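Local structure of putative peptidase (3CE2) at residues L63-F77 and Q138-L152. The protein is a putative zinc-dependent metallopeptidase of the M3B (oligopeptidase F) family that probably degrades small bioactive peptides. Residues are numbered along the deposited sequence; the frame is centred on the assembly and turned at random.
Sequences LDNSESLLSLLTTLF and QHLSAPCLAPYRFYL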
loop_
_atom_site.group_PDB
_atom_site.type_symbol
_atom_site.label_atom_id
_atom_site.label_comp_id
_atom_site.label_asym_id
_atom_site.label_seq_id
_atom_site.Cartn_x
_atom_site.Cartn_y
_atom_site.Cartn_z
ATOM N N LEU A 63 36.403 -1.605 -5.059
ATOM C CA LEU A 63 35.467 -0.973 -4.151
ATOM C C LEU A 63 36.093 -0.246 -2.963
ATOM O O LEU A 63 35.380 0.354 -2.153
ATOM C CB LEU A 63 34.461 -1.991 -3.659
ATOM C CG LEU A 63 33.587 -2.465 -4.814
ATOM C CD1 LEU A 63 32.780 -3.679 -4.390
ATOM C CD2 LEU A 63 32.699 -1.349 -5.365
ATOM N N ASP A 64 37.415 -0.289 -2.843
ATOM C CA ASP A 64 38.053 0.541 -1.838
ATOM C C ASP A 64 38.370 1.924 -2.423
ATOM O O ASP A 64 39.033 2.742 -1.790
ATOM C CB ASP A 64 39.289 -0.136 -1.231
ATOM C CG ASP A 64 40.352 -0.488 -2.265
ATOM O OD1 ASP A 64 40.100 -0.371 -3.486
ATOM O OD2 ASP A 64 41.458 -0.888 -1.843
ATOM N N ASN A 65 37.848 2.186 -3.618
ATOM C CA ASN A 65 38.132 3.418 -4.325
ATOM C C ASN A 65 36.865 4.159 -4.765
ATOM O O ASN A 65 36.172 3.745 -5.692
ATOM C CB ASN A 65 38.993 3.091 -5.535
ATOM C CG ASN A 65 39.357 4.304 -6.338
ATOM O OD1 ASN A 65 38.497 5.039 -6.831
ATOM N ND2 ASN A 65 40.649 4.513 -6.501
ATOM N N SER A 66 36.586 5.283 -4.122
ATOM C CA SER A 66 35.331 5.971 -4.333
ATOM C C SER A 66 35.073 6.335 -5.777
ATOM O O SER A 66 33.925 6.472 -6.181
ATOM C CB SER A 66 35.259 7.206 -3.454
ATOM O OG SER A 66 35.352 6.814 -2.097
ATOM N N GLU A 67 36.125 6.497 -6.565
ATOM C CA GLU A 67 35.920 6.870 -7.951
ATOM C C GLU A 67 35.436 5.681 -8.781
ATOM O O GLU A 67 34.687 5.846 -9.745
ATOM C CB GLU A 67 37.169 7.495 -8.559
ATOM C CG GLU A 67 36.908 8.087 -9.962
ATOM C CD GLU A 67 37.783 9.297 -10.290
ATOM O OE1 GLU A 67 38.203 9.435 -11.469
ATOM O OE2 GLU A 67 38.038 10.114 -9.367
ATOM N N SER A 68 35.853 4.487 -8.387
ATOM C CA SER A 68 35.413 3.278 -9.053
ATOM C C SER A 68 33.937 3.022 -8.752
ATOM O O SER A 68 33.132 2.726 -9.648
ATOM C CB SER A 68 36.245 2.088 -8.600
ATOM O OG SER A 68 36.164 1.064 -9.569
ATOM N N LEU A 69 33.599 3.149 -7.475
ATOM C CA LEU A 69 32.242 2.959 -7.008
ATOM C C LEU A 69 31.342 3.953 -7.703
ATOM O O LEU A 69 30.274 3.607 -8.178
ATOM C CB LEU A 69 32.212 3.137 -5.509
ATOM C CG LEU A 69 30.940 3.018 -4.707
ATOM C CD1 LEU A 69 30.201 1.752 -5.059
ATOM C CD2 LEU A 69 31.351 3.012 -3.222
ATOM N N LEU A 70 31.791 5.190 -7.820
ATOM C CA LEU A 70 30.968 6.169 -8.488
ATOM C C LEU A 70 30.725 5.702 -9.911
ATOM O O LEU A 70 29.627 5.822 -10.438
ATOM C CB LEU A 70 31.622 7.541 -8.485
ATOM C CG LEU A 70 31.013 8.454 -9.558
ATOM C CD1 LEU A 70 29.658 9.006 -9.124
ATOM C CD2 LEU A 70 31.946 9.570 -9.872
ATOM N N SER A 71 31.760 5.163 -10.531
ATOM C CA SER A 71 31.636 4.635 -11.879
ATOM C C SER A 71 30.597 3.495 -11.969
ATOM O O SER A 71 29.748 3.492 -12.864
ATOM C CB SER A 71 32.990 4.141 -12.365
ATOM O OG SER A 71 32.879 3.692 -13.698
ATOM N N LEU A 72 30.682 2.541 -11.042
ATOM C CA LEU A 72 29.712 1.459 -10.908
ATOM C C LEU A 72 28.257 1.947 -10.832
ATOM O O LEU A 72 27.434 1.634 -11.709
ATOM C CB LEU A 72 30.040 0.654 -9.664
ATOM C CG LEU A 72 29.009 -0.394 -9.298
ATOM C CD1 LEU A 72 28.719 -1.228 -10.518
ATOM C CD2 LEU A 72 29.528 -1.271 -8.163
ATOM N N LEU A 73 27.953 2.717 -9.786
ATOM C CA LEU A 73 26.631 3.295 -9.597
ATOM C C LEU A 73 26.170 4.009 -10.866
ATOM O O LEU A 73 25.063 3.801 -11.338
ATOM C CB LEU A 73 26.654 4.303 -8.448
ATOM C CG LEU A 73 27.087 3.800 -7.080
ATOM C CD1 LEU A 73 26.957 4.910 -6.063
ATOM C CD2 LEU A 73 26.260 2.591 -6.645
ATOM N N THR A 74 27.027 4.866 -11.399
ATOM C CA THR A 74 26.710 5.683 -12.547
ATOM C C THR A 74 26.208 4.815 -13.695
ATOM O O THR A 74 25.260 5.159 -14.412
ATOM C CB THR A 74 27.988 6.473 -12.972
ATOM O OG1 THR A 74 28.120 7.612 -12.115
ATOM C CG2 THR A 74 27.933 6.951 -14.422
ATOM N N THR A 75 26.854 3.675 -13.842
ATOM C CA THR A 75 26.664 2.842 -14.993
ATOM C C THR A 75 25.472 1.956 -14.780
ATOM O O THR A 75 24.738 1.667 -15.719
ATOM C CB THR A 75 27.894 1.969 -15.222
ATOM O OG1 THR A 75 28.946 2.794 -15.738
ATOM C CG2 THR A 75 27.582 0.869 -16.201
ATOM N N LEU A 76 25.264 1.531 -13.544
ATOM C CA LEU A 76 24.145 0.675 -13.315
ATOM C C LEU A 76 22.845 1.474 -13.278
ATOM O O LEU A 76 21.826 1.018 -13.802
ATOM C CB LEU A 76 24.377 -0.274 -12.137
ATOM C CG LEU A 76 24.093 0.067 -10.696
ATOM C CD1 LEU A 76 22.607 -0.077 -10.453
ATOM C CD2 LEU A 76 24.846 -0.911 -9.838
ATOM N N PHE A 77 22.882 2.685 -12.727
ATOM C CA PHE A 77 21.695 3.545 -12.768
ATOM C C PHE A 77 21.297 3.888 -14.197
ATOM O O PHE A 77 20.133 4.123 -14.492
ATOM C CB PHE A 77 21.887 4.830 -11.961
ATOM C CG PHE A 77 21.975 4.600 -10.479
ATOM C CD1 PHE A 77 21.332 3.507 -9.890
ATOM C CD2 PHE A 77 22.694 5.467 -9.668
ATOM C CE1 PHE A 77 21.403 3.279 -8.498
ATOM C CE2 PHE A 77 22.777 5.249 -8.287
ATOM C CZ PHE A 77 22.121 4.153 -7.701
ATOM N N GLN A 138 34.685 6.203 4.571
ATOM C CA GLN A 138 35.356 6.898 3.485
ATOM C C GLN A 138 34.387 7.203 2.357
ATOM O O GLN A 138 34.449 8.279 1.761
ATOM C CB GLN A 138 36.541 6.113 2.960
ATOM C CG GLN A 138 37.117 6.676 1.661
ATOM C CD GLN A 138 38.049 5.670 0.926
ATOM O OE1 GLN A 138 38.877 4.983 1.553
ATOM N NE2 GLN A 138 37.906 5.585 -0.407
ATOM N N HIS A 139 33.485 6.262 2.072
ATOM C CA HIS A 139 32.534 6.429 0.977
ATOM C C HIS A 139 31.409 7.392 1.335
ATOM O O HIS A 139 30.950 8.166 0.487
ATOM C CB HIS A 139 31.934 5.093 0.573
ATOM C CG HIS A 139 32.864 4.229 -0.209
ATOM N ND1 HIS A 139 33.621 4.713 -1.253
ATOM C CD2 HIS A 139 33.158 2.912 -0.105
ATOM C CE1 HIS A 139 34.349 3.729 -1.754
ATOM N NE2 HIS A 139 34.080 2.625 -1.078
ATOM N N LEU A 140 30.951 7.334 2.580
ATOM C CA LEU A 140 29.903 8.240 3.029
ATOM C C LEU A 140 30.436 9.674 3.130
ATOM O O LEU A 140 29.658 10.617 3.211
ATOM C CB LEU A 140 29.313 7.782 4.365
ATOM C CG LEU A 140 28.633 6.430 4.193
ATOM C CD1 LEU A 140 27.941 5.988 5.475
ATOM C CD2 LEU A 140 27.636 6.502 3.043
ATOM N N SER A 141 31.761 9.813 3.095
ATOM C CA SER A 141 32.451 11.103 3.158
ATOM C C SER A 141 32.899 11.606 1.806
ATOM O O SER A 141 33.232 12.769 1.669
ATOM C CB SER A 141 33.725 10.942 3.956
ATOM O OG SER A 141 33.437 11.173 5.298
ATOM N N ALA A 142 32.990 10.724 0.819
ATOM C CA ALA A 142 33.570 11.130 -0.450
ATOM C C ALA A 142 32.582 12.013 -1.212
ATOM O O ALA A 142 31.396 11.708 -1.273
ATOM C CB ALA A 142 33.993 9.917 -1.261
ATOM N N PRO A 143 33.059 13.167 -1.695
ATOM C CA PRO A 143 32.307 14.150 -2.492
ATOM C C PRO A 143 31.926 13.711 -3.896
ATOM O O PRO A 143 30.907 14.166 -4.424
ATOM C CB PRO A 143 33.248 15.365 -2.536
ATOM C CG PRO A 143 34.187 15.142 -1.340
ATOM C CD PRO A 143 34.399 13.664 -1.345
ATOM N N CYS A 144 32.700 12.844 -4.527
ATOM C CA CYS A 144 32.222 12.378 -5.836
ATOM C C CYS A 144 31.054 11.413 -5.669
ATOM O O CYS A 144 30.282 11.204 -6.618
ATOM C CB CYS A 144 33.323 11.731 -6.662
ATOM S SG CYS A 144 34.061 10.422 -5.761
ATOM N N LEU A 145 30.931 10.845 -4.463
ATOM C CA LEU A 145 29.762 10.047 -4.062
ATOM C C LEU A 145 28.661 10.825 -3.346
ATOM O O LEU A 145 27.673 10.231 -2.927
ATOM C CB LEU A 145 30.188 8.933 -3.117
ATOM C CG LEU A 145 31.034 7.857 -3.765
ATOM C CD1 LEU A 145 31.474 6.794 -2.735
ATOM C CD2 LEU A 145 30.276 7.283 -4.920
ATOM N N ALA A 146 28.827 12.131 -3.169
ATOM C CA ALA A 146 27.881 12.879 -2.318
ATOM C C ALA A 146 26.427 12.830 -2.800
ATOM O O ALA A 146 25.527 12.830 -1.988
ATOM C CB ALA A 146 28.342 14.344 -2.068
ATOM N N PRO A 147 26.194 12.839 -4.121
ATOM C CA PRO A 147 24.802 12.714 -4.613
ATOM C C PRO A 147 24.150 11.363 -4.362
ATOM O O PRO A 147 22.947 11.232 -4.546
ATOM C CB PRO A 147 24.932 12.946 -6.130
ATOM C CG PRO A 147 26.280 13.696 -6.293
ATOM C CD PRO A 147 27.152 13.072 -5.221
ATOM N N TYR A 148 24.941 10.378 -3.950
ATOM C CA TYR A 148 24.477 9.008 -3.782
ATOM C C TYR A 148 24.660 8.604 -2.344
ATOM O O TYR A 148 24.861 7.433 -2.041
ATOM C CB TYR A 148 25.263 8.045 -4.683
ATOM C CG TYR A 148 25.350 8.508 -6.122
ATOM C CD1 TYR A 148 24.337 8.209 -7.041
ATOM C CD2 TYR A 148 26.426 9.283 -6.556
ATOM C CE1 TYR A 148 24.400 8.655 -8.356
ATOM C CE2 TYR A 148 26.492 9.747 -7.865
ATOM C CZ TYR A 148 25.482 9.425 -8.757
ATOM O OH TYR A 148 25.580 9.870 -10.051
ATOM N N ARG A 149 24.586 9.573 -1.447
ATOM C CA ARG A 149 24.843 9.291 -0.036
ATOM C C ARG A 149 23.728 8.462 0.626
ATOM O O ARG A 149 23.985 7.476 1.304
ATOM C CB ARG A 149 25.077 10.592 0.733
ATOM C CG ARG A 149 26.190 10.491 1.740
ATOM C CD ARG A 149 25.970 11.451 2.905
ATOM N NE ARG A 149 26.911 11.154 3.998
ATOM C CZ ARG A 149 26.578 10.623 5.178
ATOM N NH1 ARG A 149 27.519 10.387 6.072
ATOM N NH2 ARG A 149 25.312 10.327 5.471
ATOM N N PHE A 150 22.487 8.880 0.442
ATOM C CA PHE A 150 21.381 8.183 1.051
ATOM C C PHE A 150 21.263 6.765 0.483
ATOM O O PHE A 150 21.148 5.769 1.230
ATOM C CB PHE A 150 20.102 8.938 0.815
ATOM C CG PHE A 150 18.914 8.247 1.353
ATOM C CD1 PHE A 150 18.908 7.805 2.677
ATOM C CD2 PHE A 150 17.792 8.042 0.552
ATOM C CE1 PHE A 150 17.797 7.169 3.213
ATOM C CE2 PHE A 150 16.678 7.407 1.063
ATOM C CZ PHE A 150 16.679 6.960 2.407
ATOM N N TYR A 151 21.323 6.694 -0.840
ATOM C CA TYR A 151 21.365 5.435 -1.519
ATOM C C TYR A 151 22.389 4.514 -0.871
ATOM O O TYR A 151 22.067 3.403 -0.481
ATOM C CB TYR A 151 21.676 5.625 -3.000
ATOM C CG TYR A 151 21.693 4.311 -3.737
ATOM C CD1 TYR A 151 20.511 3.728 -4.186
ATOM C CD2 TYR A 151 22.880 3.631 -3.951
ATOM C CE1 TYR A 151 20.516 2.525 -4.839
ATOM C CE2 TYR A 151 22.888 2.419 -4.603
ATOM C CZ TYR A 151 21.698 1.882 -5.033
ATOM O OH TYR A 151 21.705 0.697 -5.681
ATOM N N LEU A 152 23.626 4.956 -0.738
ATOM C CA LEU A 152 24.637 4.093 -0.111
ATOM C C LEU A 152 24.419 3.920 1.372
ATOM O O LEU A 152 24.773 2.905 1.932
ATOM C CB LEU A 152 26.022 4.670 -0.313
ATOM C CG LEU A 152 26.430 4.584 -1.760
ATOM C CD1 LEU A 152 27.448 5.656 -2.039
ATOM C CD2 LEU A 152 27.005 3.189 -1.990
#
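The imidazole of His139 is held along its edge, through both nitrogens, by the N-terminal end of helix 66-96 and the residues just before it. His139 NE2 donates to Leu63 O at 2.8 Å, the oxygen lying almost in the ring plane, and His139 ND1 pairs with Ser66 OG at 2.9 Å. Over the centre of one ring face sits a methyl of Leu69, its CD2 3.3 Å from the His139 centroid in a CH-pi contact. Asn65 caps the same helix end through OD1, while Gln138 NE2 adds weak bonds to Asp64 O and Ser66 OG.

Farther along, contacts turn apolar. Leu145 reaches across with both methyls, CD1 toward Leu69 and CD2 3.8 Å from Leu70 CB. Leu70 CD1 in turn lies 3.5 Å from Tyr148 CE2, and Leu73 inserts CD1 by Tyr148 CB and CD2 by Tyr151 CE2. With CG anti to its carbonyl carbon (chi1 -68°), Phe77 directs CZ into the face of Tyr151 in a T-shaped stack, centroids 4.9 Å apart and planes at 87°, whereas Tyr148 meets Phe77 rim to rim. The ring of His420 also meets those of Phe77 and Tyr148.

The contact thus joins the start of helix 66-96 to the end of helix 133-141, the connection after it and the first turn of helix 149-156, away from the zinc sites. The two bonds, one at each ring nitrogen, should hold the rotation of His139.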